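Local coordinates for protein SusD homolog (Bacteroides ovatus, PDB 4F53) that probably binds glycans, perhaps mucin O-glycans, at the outer membrane as a SusD/RagB-family lipoprotein with a helical, TPR-like fold, at residues Tyr97-Phe101 against Val139-Ala144; Ile145-Tyr149 against Glu487-Val492; Val291-Tyr296 against Ser316-Gly320. All blocks are in the same frame, centred on the assembly; numbering follows the deposited sequence.

Contact 1: residues Tyr97-Phe101 against Val139-Ala144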
loop_
_atom_site.group_PDB
_atom_site.type_symbol
_atom_site.label_atom_id
_atom_site.label_comp_id
_atom_site.label_asym_id
_atom_site.label_seq_id
_atom_site.Cartn_x
_atom_site.Cartn_y
_atom_site.Cartn_z
ATOM N N TYR A 97 18.121 5.171 7.807
ATOM C CA TYR A 97 19.504 4.717 7.916
ATOM C C TYR A 97 20.353 5.292 9.059
ATOM O O TYR A 97 21.038 4.464 9.675
ATOM C CB TYR A 97 20.239 4.810 6.585
ATOM C CG TYR A 97 19.916 3.606 5.720
ATOM C CD1 TYR A 97 20.361 2.333 6.067
ATOM C CD2 TYR A 97 19.077 3.720 4.614
ATOM C CE1 TYR A 97 20.035 1.217 5.299
ATOM C CE2 TYR A 97 18.782 2.618 3.814
ATOM C CZ TYR A 97 19.251 1.364 4.165
ATOM O OH TYR A 97 18.922 0.253 3.404
ATOM N N PRO A 98 20.334 6.591 9.447
ATOM C CA PRO A 98 21.173 7.003 10.587
ATOM C C PRO A 98 20.844 6.199 11.864
ATOM O O PRO A 98 21.776 5.714 12.505
ATOM C CB PRO A 98 20.873 8.501 10.728
ATOM C CG PRO A 98 20.447 8.921 9.370
ATOM C CD PRO A 98 19.636 7.755 8.864
ATOM N N ASP A 99 19.537 5.956 12.167
ATOM C CA ASP A 99 19.131 5.176 13.346
ATOM C C ASP A 99 19.485 3.696 13.202
ATOM O O ASP A 99 19.899 3.066 14.182
ATOM C CB ASP A 99 17.637 5.335 13.629
ATOM C CG ASP A 99 17.252 6.649 14.296
ATOM O OD1 ASP A 99 18.154 7.483 14.548
ATOM O OD2 ASP A 99 16.053 6.839 14.589
ATOM N N TYR A 100 19.323 3.144 11.986
ATOM C CA TYR A 100 19.637 1.752 11.681
ATOM C C TYR A 100 21.133 1.476 11.941
ATOM O O TYR A 100 21.470 0.524 12.655
ATOM C CB TYR A 100 19.236 1.422 10.234
ATOM C CG TYR A 100 19.743 0.100 9.716
ATOM C CD1 TYR A 100 19.072 -1.087 9.999
ATOM C CD2 TYR A 100 20.890 0.031 8.930
ATOM C CE1 TYR A 100 19.529 -2.308 9.512
ATOM C CE2 TYR A 100 21.364 -1.185 8.445
ATOM C CZ TYR A 100 20.685 -2.353 8.742
ATOM O OH TYR A 100 21.162 -3.543 8.247
ATOM N N PHE A 101 22.015 2.321 11.402
ATOM C CA PHE A 101 23.461 2.152 11.601
ATOM C C PHE A 101 23.840 2.354 13.070
ATOM O O PHE A 101 24.696 1.633 13.582
ATOM C CB PHE A 101 24.253 3.118 10.697
ATOM C CG PHE A 101 24.132 2.810 9.220
ATOM C CD1 PHE A 101 24.448 1.546 8.727
ATOM C CD2 PHE A 101 23.784 3.806 8.312
ATOM C CE1 PHE A 101 24.350 1.266 7.362
ATOM C CE2 PHE A 101 23.690 3.523 6.944
ATOM C CZ PHE A 101 23.964 2.255 6.481
ATOM N N VAL A 139 24.816 0.518 0.732
ATOM C CA VAL A 139 24.577 1.789 1.427
ATOM C C VAL A 139 25.714 2.070 2.437
ATOM O O VAL A 139 26.092 1.194 3.233
ATOM C CB VAL A 139 23.178 1.933 2.090
ATOM C CG1 VAL A 139 22.065 1.921 1.052
ATOM C CG2 VAL A 139 22.945 0.870 3.157
ATOM N N GLY A 140 26.271 3.277 2.332
ATOM C CA GLY A 140 27.324 3.761 3.211
ATOM C C GLY A 140 26.737 4.348 4.476
ATOM O O GLY A 140 25.604 4.841 4.467
ATOM N N ALA A 141 27.502 4.311 5.580
ATOM C CA ALA A 141 27.049 4.861 6.859
ATOM C C ALA A 141 27.054 6.396 6.838
ATOM O O ALA A 141 26.299 7.009 7.595
ATOM C CB ALA A 141 27.916 4.342 7.993
ATOM N N ALA A 142 27.861 7.005 5.938
ATOM C CA ALA A 142 28.003 8.457 5.793
ATOM C C ALA A 142 26.761 9.103 5.143
ATOM O O ALA A 142 26.145 9.973 5.762
ATOM C CB ALA A 142 29.254 8.783 4.984
ATOM N N ASN A 143 26.413 8.695 3.903
ATOM C CA ASN A 143 25.259 9.203 3.144
ATOM C C ASN A 143 24.681 8.031 2.357
ATOM O O ASN A 143 25.061 7.801 1.199
ATOM C CB ASN A 143 25.681 10.377 2.234
ATOM C CG ASN A 143 24.580 11.047 1.438
ATOM O OD1 ASN A 143 23.413 10.657 1.462
ATOM N ND2 ASN A 143 24.936 12.089 0.701
ATOM N N ALA A 144 23.801 7.256 3.027
ATOM C CA ALA A 144 23.163 6.026 2.550
ATOM C C ALA A 144 22.717 6.054 1.079
ATOM O O ALA A 144 23.088 5.151 0.347
ATOM C CB ALA A 144 21.977 5.687 3.433
#

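Contact 2: residues Ile145-Tyr149 against Glu487-Val492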
loop_
_atom_site.group_PDB
_atom_site.type_symbol
_atom_site.label_atom_id
_atom_site.label_comp_id
_atom_site.label_asym_id
_atom_site.label_seq_id
_atom_site.Cartn_x
_atom_site.Cartn_y
_atom_site.Cartn_z
ATOM N N ILE A 145 21.957 7.079 0.650
ATOM C CA ILE A 145 21.406 7.221 -0.711
ATOM C C ILE A 145 22.506 7.493 -1.791
ATOM O O ILE A 145 22.281 7.207 -2.977
ATOM C CB ILE A 145 20.296 8.315 -0.735
ATOM C CG1 ILE A 145 19.243 8.035 -1.835
ATOM C CG2 ILE A 145 20.855 9.753 -0.781
ATOM C CD1 ILE A 145 17.937 8.677 -1.589
ATOM N N LYS A 146 23.668 8.054 -1.367
ATOM C CA LYS A 146 24.791 8.382 -2.241
ATOM C C LYS A 146 25.680 7.142 -2.343
ATOM O O LYS A 146 26.799 7.090 -1.806
ATOM C CB LYS A 146 25.550 9.628 -1.731
ATOM C CG LYS A 146 26.466 10.272 -2.776
ATOM C CD LYS A 146 27.343 11.327 -2.147
ATOM C CE LYS A 146 28.022 12.225 -3.151
ATOM N NZ LYS A 146 28.374 13.539 -2.546
ATOM N N SER A 147 25.134 6.120 -3.017
ATOM C CA SER A 147 25.751 4.809 -3.173
ATOM C C SER A 147 25.332 4.137 -4.501
ATOM O O SER A 147 24.311 4.537 -5.081
ATOM C CB SER A 147 25.310 3.916 -2.005
ATOM O OG SER A 147 25.486 4.532 -0.737
ATOM N N PRO A 148 26.055 3.070 -4.962
ATOM C CA PRO A 148 25.578 2.314 -6.147
ATOM C C PRO A 148 24.210 1.650 -5.886
ATOM O O PRO A 148 23.896 1.275 -4.747
ATOM C CB PRO A 148 26.674 1.264 -6.367
ATOM C CG PRO A 148 27.882 1.806 -5.619
ATOM C CD PRO A 148 27.314 2.495 -4.433
ATOM N N TYR A 149 23.389 1.532 -6.943
ATOM C CA TYR A 149 22.040 0.958 -6.887
ATOM C C TYR A 149 22.048 -0.528 -7.243
ATOM O O TYR A 149 22.699 -0.938 -8.209
ATOM C CB TYR A 149 21.088 1.685 -7.856
ATOM C CG TYR A 149 20.675 3.098 -7.493
ATOM C CD1 TYR A 149 21.612 4.028 -7.037
ATOM C CD2 TYR A 149 19.374 3.545 -7.725
ATOM C CE1 TYR A 149 21.246 5.336 -6.734
ATOM C CE2 TYR A 149 19.006 4.864 -7.471
ATOM C CZ TYR A 149 19.945 5.755 -6.968
ATOM O OH TYR A 149 19.593 7.054 -6.702
ATOM N N GLU A 487 24.102 14.898 -7.716
ATOM C CA GLU A 487 24.967 14.482 -6.608
ATOM C C GLU A 487 25.532 13.060 -6.760
ATOM O O GLU A 487 26.530 12.748 -6.107
ATOM C CB GLU A 487 24.199 14.562 -5.276
ATOM C CG GLU A 487 23.780 15.970 -4.901
ATOM C CD GLU A 487 23.523 16.255 -3.432
ATOM O OE1 GLU A 487 23.116 15.332 -2.688
ATOM O OE2 GLU A 487 23.686 17.433 -3.039
ATOM N N ASN A 488 24.915 12.192 -7.592
ATOM C CA ASN A 488 25.346 10.782 -7.721
ATOM C C ASN A 488 25.161 10.228 -9.166
ATOM O O ASN A 488 24.744 9.088 -9.342
ATOM C CB ASN A 488 24.512 9.942 -6.714
ATOM C CG ASN A 488 25.062 8.583 -6.364
ATOM O OD1 ASN A 488 26.279 8.331 -6.376
ATOM N ND2 ASN A 488 24.162 7.684 -5.995
ATOM N N ARG A 489 25.501 11.036 -10.179
ATOM C CA ARG A 489 25.315 10.789 -11.615
ATOM C C ARG A 489 25.711 9.388 -12.098
ATOM O O ARG A 489 24.897 8.760 -12.771
ATOM C CB ARG A 489 26.060 11.851 -12.461
ATOM C CG ARG A 489 25.620 11.880 -13.928
ATOM C CD ARG A 489 25.912 13.180 -14.666
ATOM N NE ARG A 489 24.997 14.260 -14.278
ATOM C CZ ARG A 489 23.764 14.416 -14.749
ATOM N NH1 ARG A 489 23.263 13.549 -15.623
ATOM N NH2 ARG A 489 23.012 15.427 -14.334
ATOM N N GLU A 490 26.943 8.919 -11.815
ATOM C CA GLU A 490 27.405 7.623 -12.309
ATOM C C GLU A 490 26.494 6.496 -11.875
ATOM O O GLU A 490 26.021 5.729 -12.718
ATOM C CB GLU A 490 28.853 7.336 -11.890
ATOM C CG GLU A 490 29.844 7.580 -13.011
ATOM C CD GLU A 490 31.176 6.867 -12.861
ATOM O OE1 GLU A 490 31.174 5.662 -12.513
ATOM O OE2 GLU A 490 32.220 7.504 -13.132
ATOM N N SER A 491 26.212 6.433 -10.575
ATOM C CA SER A 491 25.352 5.431 -9.955
ATOM C C SER A 491 23.904 5.530 -10.432
ATOM O O SER A 491 23.288 4.486 -10.665
ATOM C CB SER A 491 25.405 5.566 -8.442
ATOM O OG SER A 491 26.696 5.229 -7.964
ATOM N N VAL A 492 23.372 6.766 -10.602
ATOM C CA VAL A 492 21.968 6.964 -11.019
ATOM C C VAL A 492 21.810 6.565 -12.502
ATOM O O VAL A 492 20.828 5.912 -12.858
ATOM C CB VAL A 492 21.409 8.395 -10.712
ATOM C CG1 VAL A 492 19.944 8.528 -11.141
ATOM C CG2 VAL A 492 21.514 8.689 -9.221
HETATM O O HOH W 1 21.317 8.462 -5.500
HETATM O O HOH W 2 23.936 2.112 -9.711
#

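Contact 3: residues Val291-Tyr296 against Ser316-Gly320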
loop_
_atom_site.group_PDB
_atom_site.type_symbol
_atom_site.label_atom_id
_atom_site.label_comp_id
_atom_site.label_asym_id
_atom_site.label_seq_id
_atom_site.Cartn_x
_atom_site.Cartn_y
_atom_site.Cartn_z
ATOM N N VAL A 291 -21.732 21.744 3.418
ATOM C CA VAL A 291 -20.788 22.447 2.551
ATOM C C VAL A 291 -21.512 23.505 1.645
ATOM O O VAL A 291 -21.002 24.615 1.467
ATOM C CB VAL A 291 -20.012 21.366 1.735
ATOM C CG1 VAL A 291 -19.342 21.941 0.505
ATOM C CG2 VAL A 291 -18.989 20.650 2.618
ATOM N N SER A 292 -22.696 23.160 1.118
ATOM C CA SER A 292 -23.455 24.013 0.211
ATOM C C SER A 292 -24.286 25.094 0.913
ATOM O O SER A 292 -24.905 25.913 0.225
ATOM C CB SER A 292 -24.397 23.161 -0.632
ATOM O OG SER A 292 -25.448 22.614 0.144
ATOM N N GLY A 293 -24.345 25.052 2.248
ATOM C CA GLY A 293 -25.186 25.946 3.030
ATOM C C GLY A 293 -26.651 25.681 2.720
ATOM O O GLY A 293 -27.464 26.612 2.657
ATOM N N ASN A 294 -26.975 24.393 2.471
ATOM C CA ASN A 294 -28.287 23.836 2.134
ATOM C C ASN A 294 -28.768 24.211 0.727
ATOM O O ASN A 294 -29.945 24.006 0.420
ATOM C CB ASN A 294 -29.347 24.169 3.180
ATOM C CG ASN A 294 -29.335 23.169 4.299
ATOM O OD1 ASN A 294 -28.684 23.368 5.332
ATOM N ND2 ASN A 294 -29.980 22.030 4.070
ATOM N N ALA A 295 -27.854 24.656 -0.159
ATOM C CA ALA A 295 -28.209 24.948 -1.555
ATOM C C ALA A 295 -28.271 23.640 -2.379
ATOM O O ALA A 295 -28.909 23.614 -3.432
ATOM C CB ALA A 295 -27.218 25.927 -2.164
ATOM N N TYR A 296 -27.629 22.551 -1.882
ATOM C CA TYR A 296 -27.597 21.225 -2.514
ATOM C C TYR A 296 -29.011 20.612 -2.577
ATOM O O TYR A 296 -29.694 20.523 -1.549
ATOM C CB TYR A 296 -26.636 20.312 -1.742
ATOM C CG TYR A 296 -26.554 18.893 -2.262
ATOM C CD1 TYR A 296 -25.961 18.612 -3.492
ATOM C CD2 TYR A 296 -27.010 17.823 -1.495
ATOM C CE1 TYR A 296 -25.886 17.307 -3.975
ATOM C CE2 TYR A 296 -26.872 16.508 -1.936
ATOM C CZ TYR A 296 -26.333 16.256 -3.189
ATOM O OH TYR A 296 -26.239 14.962 -3.642
ATOM N N SER A 316 -16.765 23.607 -6.201
ATOM C CA SER A 316 -16.593 24.196 -4.852
ATOM C C SER A 316 -17.193 23.361 -3.696
ATOM O O SER A 316 -16.828 23.612 -2.546
ATOM C CB SER A 316 -17.153 25.615 -4.785
ATOM O OG SER A 316 -18.560 25.616 -4.946
ATOM N N TRP A 317 -18.089 22.398 -3.984
ATOM C CA TRP A 317 -18.705 21.577 -2.932
ATOM C C TRP A 317 -18.063 20.198 -2.792
ATOM O O TRP A 317 -18.577 19.374 -2.035
ATOM C CB TRP A 317 -20.225 21.425 -3.158
ATOM C CG TRP A 317 -20.995 22.718 -3.162
ATOM C CD1 TRP A 317 -20.551 23.946 -2.765
ATOM C CD2 TRP A 317 -22.350 22.898 -3.584
ATOM N NE1 TRP A 317 -21.521 24.887 -2.971
ATOM C CE2 TRP A 317 -22.648 24.270 -3.455
ATOM C CE3 TRP A 317 -23.352 22.027 -4.044
ATOM C CZ2 TRP A 317 -23.909 24.800 -3.778
ATOM C CZ3 TRP A 317 -24.592 22.552 -4.384
ATOM C CH2 TRP A 317 -24.862 23.923 -4.253
ATOM N N SER A 318 -16.905 19.974 -3.455
ATOM C CA SER A 318 -16.145 18.708 -3.470
ATOM C C SER A 318 -15.826 18.114 -2.096
ATOM O O SER A 318 -15.745 16.886 -1.984
ATOM C CB SER A 318 -14.834 18.872 -4.234
ATOM O OG SER A 318 -15.124 19.114 -5.595
ATOM N N GLN A 319 -15.641 18.947 -1.057
ATOM C CA GLN A 319 -15.300 18.407 0.273
ATOM C C GLN A 319 -16.550 17.831 0.981
ATOM O O GLN A 319 -16.410 17.170 1.997
ATOM C CB GLN A 319 -14.548 19.426 1.126
ATOM C CG GLN A 319 -13.213 19.843 0.483
ATOM C CD GLN A 319 -12.468 20.922 1.235
ATOM O OE1 GLN A 319 -12.994 21.576 2.136
ATOM N NE2 GLN A 319 -11.205 21.105 0.905
ATOM N N GLY A 320 -17.723 17.967 0.356
ATOM C CA GLY A 320 -18.958 17.341 0.801
ATOM C C GLY A 320 -18.962 15.841 0.507
ATOM O O GLY A 320 -19.820 15.121 1.008
#

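Contact 1: residues Tyr97-Phe101 against Val139-Ala144
The F101 ring lies between its helix neighbour and the facing loop: the Y100 ring carbon CD2 sits over one face and A141 CA over the opposite face, both displaced toward the rim. A141 CA stands 3.9 Å from the centroid of the F101 ring, a CH-pi contact 24° off the ring normal. At the ring's edge are the methyls of V139 and A144, with F101 CZ 3.7 Å from V139 CG2. The carbonyl of G140 comes in obliquely, its O 3.4 Å from F101 CE2. One turn back on the helix, the Y97 ring has V139 CB over one face, and V139 CG2 comes to 3.6 Å from Y97 CE1. Its other neighbour is the A144 methyl, with A144 CB 3.7 Å from Y97 CD2. With CG1 anti to the carbonyl carbon (chi1 -64°), V139 CG2 falls between the backbone N and the carbonyl carbon and touches both rings. The phenol oxygen of Y97 points on to R120 of helix 110-131, which it meets in a hydrogen bond. With an alanine here the ring packed against V139 and A144 would be gone, and R120 would probably lose this partner. Direct contact between helix 82-106 and loop 139-144 is apolar and CH-pi packing, while the polar end of Y97 ties the same helix to helix 110-131.

Contact 2: residues Ile145-Tyr149 against Glu487-Val492
N488 and Y149 cross obliquely, the amide plane turned 37° from the ring, with N488 ND2 at the edge of the tyrosine near its plane and 3.8 Å from Y149 CE1. The side chain of N488 extends toward the loop because CG stands anti to its backbone N (chi1 -162°), and ND2 donates to S147 O at 3.3 Å. This long bond is fairly straight (159°) and in the plane of the amide, but it reaches the carbonyl from well above the carbonyl plane. The same ND2 donates to a water, which also accepts from Y149 OH and donates to I145 O, so one solvent molecule joins amide, phenol and loop backbone. V492 runs alongside Y149 in the same direction, and its CG2 is 3.6 Å from Y149 OH. Against P148, S491 sets OG 3.6 Å from P148 CA, while a second water links Y149 N to S491 O. K146 runs out as an extended chain across N488, bringing CE to 3.4 Å from E487 O; its NZ stays 5.6 Å from E487 OE1, too far for a salt bridge, though the opposite charges may attract weakly. Y480 adds an edge-to-face ring to Y149. An inverse gamma turn is centred on K146, and N488 occupies the N-cap position of helix 489-502, though its side chain makes no capping bond. Loop 145-149, which leads to helix 152-173, thus packs on the break between helices 482-487 and 489-502 in the helical, TPR-like SusD/RagB fold.

Contact 3: residues Val291-Tyr296 against Ser316-Gly320
This is a surface contact between the end of helix 288-291 with the turn that follows it and a later piece of the connection to strand 332-335, built round the indole of W317 lying against that turn. S292 CB sits over the centre of the six-membered ring of W317, 3.4 Å from its centroid and 7° off the ring normal, a CH-pi contact. Toward the far end of the benzo ring, A295 CB comes obliquely to 3.7 Å from W317 CH2. Y296 meets the same end through its stem, Y296 CB lying 4.0 Å from W317 CZ3. At the other end of the indole, V291 straddles the W317 backbone and the short 3-10 turn: V291 CG1 is 3.5 Å from W317 CA, while V291 CG2 rests 3.7 Å from G320 N. CG1 reaches W317 because it stands anti to the backbone N of V291 (chi1 161°). G293 closes the helix in a Schellman motif, and S292 to A295 form a type I' turn. Just beyond the turn, Y296 N donates to S292 OG at 3.0 Å, which probably steadies its shape; that hydroxyl is also hydrogen-bonded to F288 O in the helix. L396 and Q399 pack on W317, and Q319 O accepts from R262, tying segment 316-320 to strand 261-263 as well as to helix 288-291, through the bond of G320 to T287 just before it.

Contacts 1 and 2 share one loop, between helices 110-131 and 152-173, which packs first on helix 82-106 and then on the start of helix 489-502. Their centres are 14 Å apart, and they touch where S147 OG approaches V139 CA to 3.6 Å; the same hydroxyl is bonded to A144 O. Contact 3 is remote, its centre about 49 Å from those of the other two and its nearest atoms about 32 Å from contact 2, yet in sequence it is nested inside the loop that contact 2 closes. An acetate ion, probably from the crystallisation liquor, lies about 4 Å from the F101 side chain in contact 1.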